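Local coordinates for protein transglutaminase-like enzymes, putative cysteine protease (Cytophaga hutchinsonii, PDB 3ISR) that is a putative cysteine protease of the transglutaminase-like superfamily, probably acting on amide bonds through a cysteine nucleophile, at residues V34-T39 against M82-T87; N155-I160 against R182-L187. One frame throughout, in Å; residues are numbered along the deposited sequence.

Contact 1. Residues V34-T39 against M82-T87; sequences VHALRT and MSYTAT
V34, H35 and A36 lie across the ring of Y84 in a buried loop-on-sheet contact, where the loop that follows strand 28-32 passes over strand 78-96. Y84 stands up from its strand with CG anti to the backbone N (chi1 176°), and its side chain and that of V34 slide past each other in opposite directions. One face of the Y84 ring takes the loop backbone: the CA of H35 sits over it in a CH-pi contact, 4.0 Å from the ring centroid, and the carbonyl carbon of V34 lies above the same face, both offset toward the rim. The H35 imidazole approaches obliquely, its plane turned 49° from the phenol, with H35 CD2 3.4 Å from Y84 CE1 and Y84 CD1 over the centre of the imidazole. At the far end, A36 N donates a nearly straight hydrogen bond (166°) to Y84 OH, N to OH 3.1 Å. E47, on strand 43-52, bonds the same hydroxyl through OE1, so the hydroxyl is gripped by two partners, one from the loop and one from the neighbouring strand.

The setting is an antiparallel sheet in which strand 78-96 runs between 12-24 and 43-52, within the bacterial transglutaminase N-terminal domain.

At the root of the Y84 side chain the contact is apolar. V34 CG2 packs 4.0 Å from Y84 CB, and V34 meets M82, a selenomethionine in the model, tip to tip: the bend at chi3 brings M82 CE to 4.0 Å from V34 CG2. Beyond the sheet, V34 O is hydrogen-bonded to the OH of Y205 on strand 199-206, and A36 O to R68.

Contact 2. Residues N155-I160 against R182-L187; sequences NNVEYI and RDFAHL
V157 and L187 meet beside the ring of F184, in a largely apolar contact between the residues just after helix 142-156 and the flank of helix 181-194. V157, the first residue past the helix to leave helical geometry, can be followed outward from its backbone. Its CB already stands 4.2 Å from F184 CZ. From there the two methyls part. CG1, anti to the backbone N (chi1 178°), rests against the CE1-CZ bond of F184, 3.8 Å from CE1 and equally close to CZ. CG2 takes the other direction and touches CD2 of L187, one helical turn further along, at 4.0 Å.

The phenyl tip pushes up against the main chain of the opposite segment. V157 O approaches F184 CZ obliquely at 3.5 Å, while E158 O and Y159 N come to the ring edge, near its plane. Y159 completes this side: its CB packs 4.0 Å from F184 CZ, and its side chain crosses that of F184 at about a right angle, the two ring planes inclined at 48°. An alanine in place of F184 would probably open a gap between V157 and Y159 and the helix, leaving V157 CG1 and the Y159 CB without their aromatic partner.

In the transglutaminase-like, papain-related fold, the helix bearing F184 and L187 is expected to carry the nucleophilic cysteine at its start, and the contact joins that helix to the chain leaving helix 142-156. I153 of helix 142-156 touches both F184 and L187, helix 170-176 adds T173 against V157 and I174 against L187, and short strand 158-159 pairs in parallel with 178-179.

From the N terminus, the chain makes strand 28-32, runs through the 34-39 loop, and returns on strand 78-96; contact 1 closes this excursion of 42 residues, which contains strands 43-52, 58-60 and 69-74. Contact 2 opens only later and closes a shorter path of 21 residues through helix 170-176 and strand 178-179. The two are in series, neither nested nor crossed, and lie on opposite sides of the chain's centre, their centres about 26 Å apart. Contact 1 ties together parts of the N-terminal domain, contact 2 parts of the transglutaminase-like region. Strand 199-206 has a partner in each: Y205 bonds V34, and A185 packs on Y201.

Contact 1. Residues V34-T39 against M82-T87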
loop_
_atom_site.group_PDB
_atom_site.type_symbol
_atom_site.label_atom_id
_atom_site.label_comp_id
_atom_site.label_asym_id
_atom_site.label_seq_id
_atom_site.Cartn_x
_atom_site.Cartn_y
_atom_site.Cartn_z
ATOM N N VAL B 34 11.450 29.196 1.996
ATOM C CA VAL B 34 11.840 29.667 3.330
ATOM C C VAL B 34 11.380 31.091 3.675
ATOM O O VAL B 34 11.308 31.440 4.856
ATOM C CB VAL B 34 13.392 29.520 3.598
ATOM C CG1 VAL B 34 13.847 28.073 3.384
ATOM C CG2 VAL B 34 14.198 30.474 2.724
ATOM N N HIS B 35 11.087 31.906 2.657
ATOM C CA HIS B 35 10.595 33.275 2.840
ATOM C C HIS B 35 9.229 33.349 3.520
ATOM O O HIS B 35 8.330 32.541 3.224
ATOM C CB HIS B 35 10.448 33.942 1.484
ATOM C CG HIS B 35 11.745 34.367 0.883
ATOM N ND1 HIS B 35 12.631 33.468 0.327
ATOM C CD2 HIS B 35 12.314 35.589 0.763
ATOM C CE1 HIS B 35 13.694 34.124 -0.110
ATOM N NE2 HIS B 35 13.525 35.411 0.143
ATOM N N ALA B 36 9.049 34.348 4.381
ATOM C CA ALA B 36 7.728 34.619 4.936
ATOM C C ALA B 36 6.828 35.119 3.819
ATOM O O ALA B 36 7.299 35.777 2.888
ATOM C CB ALA B 36 7.803 35.648 6.065
ATOM N N LEU B 37 5.546 34.769 3.874
ATOM C CA LEU B 37 4.605 35.220 2.860
ATOM C C LEU B 37 4.202 36.667 3.150
ATOM O O LEU B 37 4.191 37.085 4.307
ATOM C CB LEU B 37 3.352 34.330 2.864
ATOM C CG LEU B 37 2.480 34.317 1.603
ATOM C CD1 LEU B 37 3.212 33.802 0.357
ATOM C CD2 LEU B 37 1.210 33.500 1.837
ATOM N N ARG B 38 3.894 37.411 2.089
ATOM C CA ARG B 38 3.272 38.734 2.177
ATOM C C ARG B 38 1.792 38.590 1.889
ATOM O O ARG B 38 1.408 38.124 0.806
ATOM C CB ARG B 38 3.859 39.672 1.135
ATOM C CG ARG B 38 5.240 40.152 1.453
ATOM C CD ARG B 38 5.576 41.338 0.571
ATOM N NE ARG B 38 6.877 41.897 0.915
ATOM C CZ ARG B 38 8.026 41.474 0.403
ATOM N NH1 ARG B 38 8.034 40.488 -0.483
ATOM N NH2 ARG B 38 9.172 42.037 0.777
ATOM N N THR B 39 0.965 38.957 2.864
ATOM C CA THR B 39 -0.481 38.894 2.713
ATOM C C THR B 39 -1.090 40.205 3.200
ATOM O O THR B 39 -0.377 41.093 3.690
ATOM C CB THR B 39 -1.092 37.727 3.528
ATOM O OG1 THR B 39 -0.947 37.981 4.933
ATOM C CG2 THR B 39 -0.402 36.397 3.174
HETATM N N MSE B 82 22.725 28.721 2.868
HETATM C CA MSE B 82 21.757 29.763 2.597
HETATM C C MSE B 82 21.199 30.222 3.921
HETATM O O MSE B 82 20.798 29.398 4.742
HETATM C CB MSE B 82 20.622 29.223 1.726
HETATM C CG MSE B 82 19.624 30.298 1.350
HETATM SE SE MSE B 82 18.206 29.572 0.237
HETATM C CE MSE B 82 17.386 28.382 1.580
ATOM N N SER B 83 21.170 31.531 4.130
ATOM C CA SER B 83 20.692 32.104 5.383
ATOM C C SER B 83 19.568 33.093 5.100
ATOM O O SER B 83 19.723 33.955 4.239
ATOM C CB SER B 83 21.851 32.819 6.086
ATOM O OG SER B 83 21.387 33.533 7.215
ATOM N N TYR B 84 18.446 32.957 5.814
ATOM C CA TYR B 84 17.292 33.853 5.673
ATOM C C TYR B 84 16.946 34.456 7.022
ATOM O O TYR B 84 16.817 33.729 8.020
ATOM C CB TYR B 84 16.062 33.105 5.096
ATOM C CG TYR B 84 14.809 33.961 5.014
ATOM C CD1 TYR B 84 14.681 34.951 4.044
ATOM C CD2 TYR B 84 13.760 33.794 5.922
ATOM C CE1 TYR B 84 13.532 35.756 3.966
ATOM C CE2 TYR B 84 12.618 34.593 5.857
ATOM C CZ TYR B 84 12.513 35.564 4.875
ATOM O OH TYR B 84 11.383 36.345 4.779
ATOM N N THR B 85 16.781 35.781 7.051
ATOM C CA THR B 85 16.418 36.495 8.270
ATOM C C THR B 85 15.351 37.546 7.958
ATOM O O THR B 85 15.421 38.213 6.924
ATOM C CB THR B 85 17.681 37.175 8.886
ATOM O OG1 THR B 85 18.689 36.180 9.100
ATOM C CG2 THR B 85 17.363 37.850 10.206
ATOM N N ALA B 86 14.366 37.698 8.843
ATOM C CA ALA B 86 13.304 38.682 8.621
ATOM C C ALA B 86 12.654 39.169 9.897
ATOM O O ALA B 86 12.677 38.499 10.926
ATOM C CB ALA B 86 12.214 38.140 7.641
ATOM N N THR B 87 12.068 40.357 9.801
ATOM C CA THR B 87 11.249 40.925 10.849
ATOM C C THR B 87 9.868 41.036 10.250
ATOM O O THR B 87 9.716 41.579 9.156
ATOM C CB THR B 87 11.770 42.319 11.239
ATOM O OG1 THR B 87 13.159 42.208 11.553
ATOM C CG2 THR B 87 11.021 42.856 12.428
#

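Contact 2. Residues N155-I160 against R182-L187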
loop_
_atom_site.group_PDB
_atom_site.type_symbol
_atom_site.label_atom_id
_atom_site.label_comp_id
_atom_site.label_asym_id
_atom_site.label_seq_id
_atom_site.Cartn_x
_atom_site.Cartn_y
_atom_site.Cartn_z
ATOM N N ASN B 155 -4.301 12.408 20.310
ATOM C CA ASN B 155 -4.458 11.316 21.259
ATOM C C ASN B 155 -4.127 9.926 20.716
ATOM O O ASN B 155 -3.920 8.998 21.489
ATOM C CB ASN B 155 -5.873 11.337 21.855
ATOM C CG ASN B 155 -6.101 12.524 22.777
ATOM O OD1 ASN B 155 -7.126 13.197 22.696
ATOM N ND2 ASN B 155 -5.149 12.779 23.659
ATOM N N ASN B 156 -4.051 9.774 19.394
ATOM C CA ASN B 156 -3.942 8.440 18.822
ATOM C C ASN B 156 -2.767 8.237 17.874
ATOM O O ASN B 156 -2.594 7.144 17.347
ATOM C CB ASN B 156 -5.257 8.051 18.144
ATOM C CG ASN B 156 -6.388 7.970 19.119
ATOM O OD1 ASN B 156 -7.184 8.907 19.246
ATOM N ND2 ASN B 156 -6.440 6.883 19.863
ATOM N N VAL B 157 -1.965 9.286 17.684
ATOM C CA VAL B 157 -0.781 9.248 16.835
ATOM C C VAL B 157 0.373 9.783 17.676
ATOM O O VAL B 157 0.294 10.886 18.239
ATOM C CB VAL B 157 -0.946 10.131 15.551
ATOM C CG1 VAL B 157 0.334 10.102 14.700
ATOM C CG2 VAL B 157 -2.162 9.675 14.701
ATOM N N GLU B 158 1.444 9.005 17.767
ATOM C CA GLU B 158 2.607 9.388 18.571
ATOM C C GLU B 158 3.495 10.336 17.806
ATOM O O GLU B 158 3.743 10.126 16.624
ATOM C CB GLU B 158 3.425 8.158 18.924
ATOM C CG GLU B 158 2.590 7.087 19.570
ATOM C CD GLU B 158 3.405 6.121 20.392
ATOM O OE1 GLU B 158 4.653 6.221 20.407
ATOM O OE2 GLU B 158 2.779 5.257 21.030
ATOM N N TYR B 159 4.010 11.361 18.478
ATOM C CA TYR B 159 4.965 12.226 17.826
ATOM C C TYR B 159 6.366 11.609 17.966
ATOM O O TYR B 159 6.900 11.520 19.065
ATOM C CB TYR B 159 4.920 13.651 18.390
ATOM C CG TYR B 159 5.822 14.596 17.616
ATOM C CD1 TYR B 159 5.303 15.486 16.679
ATOM C CD2 TYR B 159 7.204 14.577 17.816
ATOM C CE1 TYR B 159 6.143 16.335 15.951
ATOM C CE2 TYR B 159 8.045 15.413 17.113
ATOM C CZ TYR B 159 7.515 16.291 16.185
ATOM O OH TYR B 159 8.390 17.112 15.509
ATOM N N ILE B 160 6.944 11.159 16.851
ATOM C CA ILE B 160 8.254 10.501 16.898
ATOM C C ILE B 160 9.161 10.976 15.775
ATOM O O ILE B 160 8.905 10.676 14.625
ATOM C CB ILE B 160 8.171 8.935 16.825
ATOM C CG1 ILE B 160 7.106 8.356 17.765
ATOM C CG2 ILE B 160 9.552 8.308 17.110
ATOM C CD1 ILE B 160 7.043 6.801 17.777
ATOM N N ARG B 182 4.564 17.316 9.704
ATOM C CA ARG B 182 4.075 17.146 8.322
ATOM C C ARG B 182 2.993 16.057 8.216
ATOM O O ARG B 182 1.969 16.207 7.516
ATOM C CB ARG B 182 5.263 16.806 7.423
ATOM C CG ARG B 182 4.972 16.491 5.945
ATOM C CD ARG B 182 6.342 16.111 5.336
ATOM N NE ARG B 182 6.378 15.963 3.882
ATOM C CZ ARG B 182 5.967 14.882 3.200
ATOM N NH1 ARG B 182 5.402 13.834 3.825
ATOM N NH2 ARG B 182 6.101 14.871 1.872
ATOM N N ASP B 183 3.215 14.975 8.951
ATOM C CA ASP B 183 2.304 13.844 8.947
ATOM C C ASP B 183 1.007 14.140 9.690
ATOM O O ASP B 183 -0.058 13.700 9.267
ATOM C CB ASP B 183 3.007 12.632 9.569
ATOM C CG ASP B 183 4.357 12.342 8.921
ATOM O OD1 ASP B 183 4.415 12.116 7.689
ATOM O OD2 ASP B 183 5.384 12.389 9.631
ATOM N N PHE B 184 1.094 14.834 10.824
ATOM C CA PHE B 184 -0.099 15.227 11.578
ATOM C C PHE B 184 -0.957 16.183 10.748
ATOM O O PHE B 184 -2.188 16.105 10.758
ATOM C CB PHE B 184 0.297 15.936 12.884
ATOM C CG PHE B 184 0.714 15.016 14.009
ATOM C CD1 PHE B 184 1.819 14.169 13.884
ATOM C CD2 PHE B 184 0.059 15.070 15.232
ATOM C CE1 PHE B 184 2.228 13.349 14.944
ATOM C CE2 PHE B 184 0.469 14.249 16.317
ATOM C CZ PHE B 184 1.551 13.399 16.174
ATOM N N ALA B 185 -0.313 17.093 10.021
ATOM C CA ALA B 185 -1.043 18.036 9.166
ATOM C C ALA B 185 -1.732 17.288 8.032
ATOM O O ALA B 185 -2.923 17.513 7.739
ATOM C CB ALA B 185 -0.087 19.067 8.588
ATOM N N HIS B 186 -0.998 16.400 7.367
ATOM C CA HIS B 186 -1.587 15.692 6.221
ATOM C C HIS B 186 -2.772 14.871 6.678
ATOM O O HIS B 186 -3.772 14.777 5.977
ATOM C CB HIS B 186 -0.564 14.735 5.567
ATOM C CG HIS B 186 0.477 15.414 4.723
ATOM N ND1 HIS B 186 0.243 16.573 4.016
ATOM C CD2 HIS B 186 1.747 15.051 4.434
ATOM C CE1 HIS B 186 1.335 16.913 3.345
ATOM N NE2 HIS B 186 2.260 16.001 3.579
ATOM N N LEU B 187 -2.666 14.260 7.863
ATOM C CA LEU B 187 -3.771 13.441 8.341
ATOM C C LEU B 187 -5.032 14.241 8.728
ATOM O O LEU B 187 -6.149 13.851 8.380
ATOM C CB LEU B 187 -3.316 12.528 9.487
ATOM C CG LEU B 187 -4.381 11.571 10.024
ATOM C CD1 LEU B 187 -4.908 10.663 8.858
ATOM C CD2 LEU B 187 -3.782 10.725 11.167
#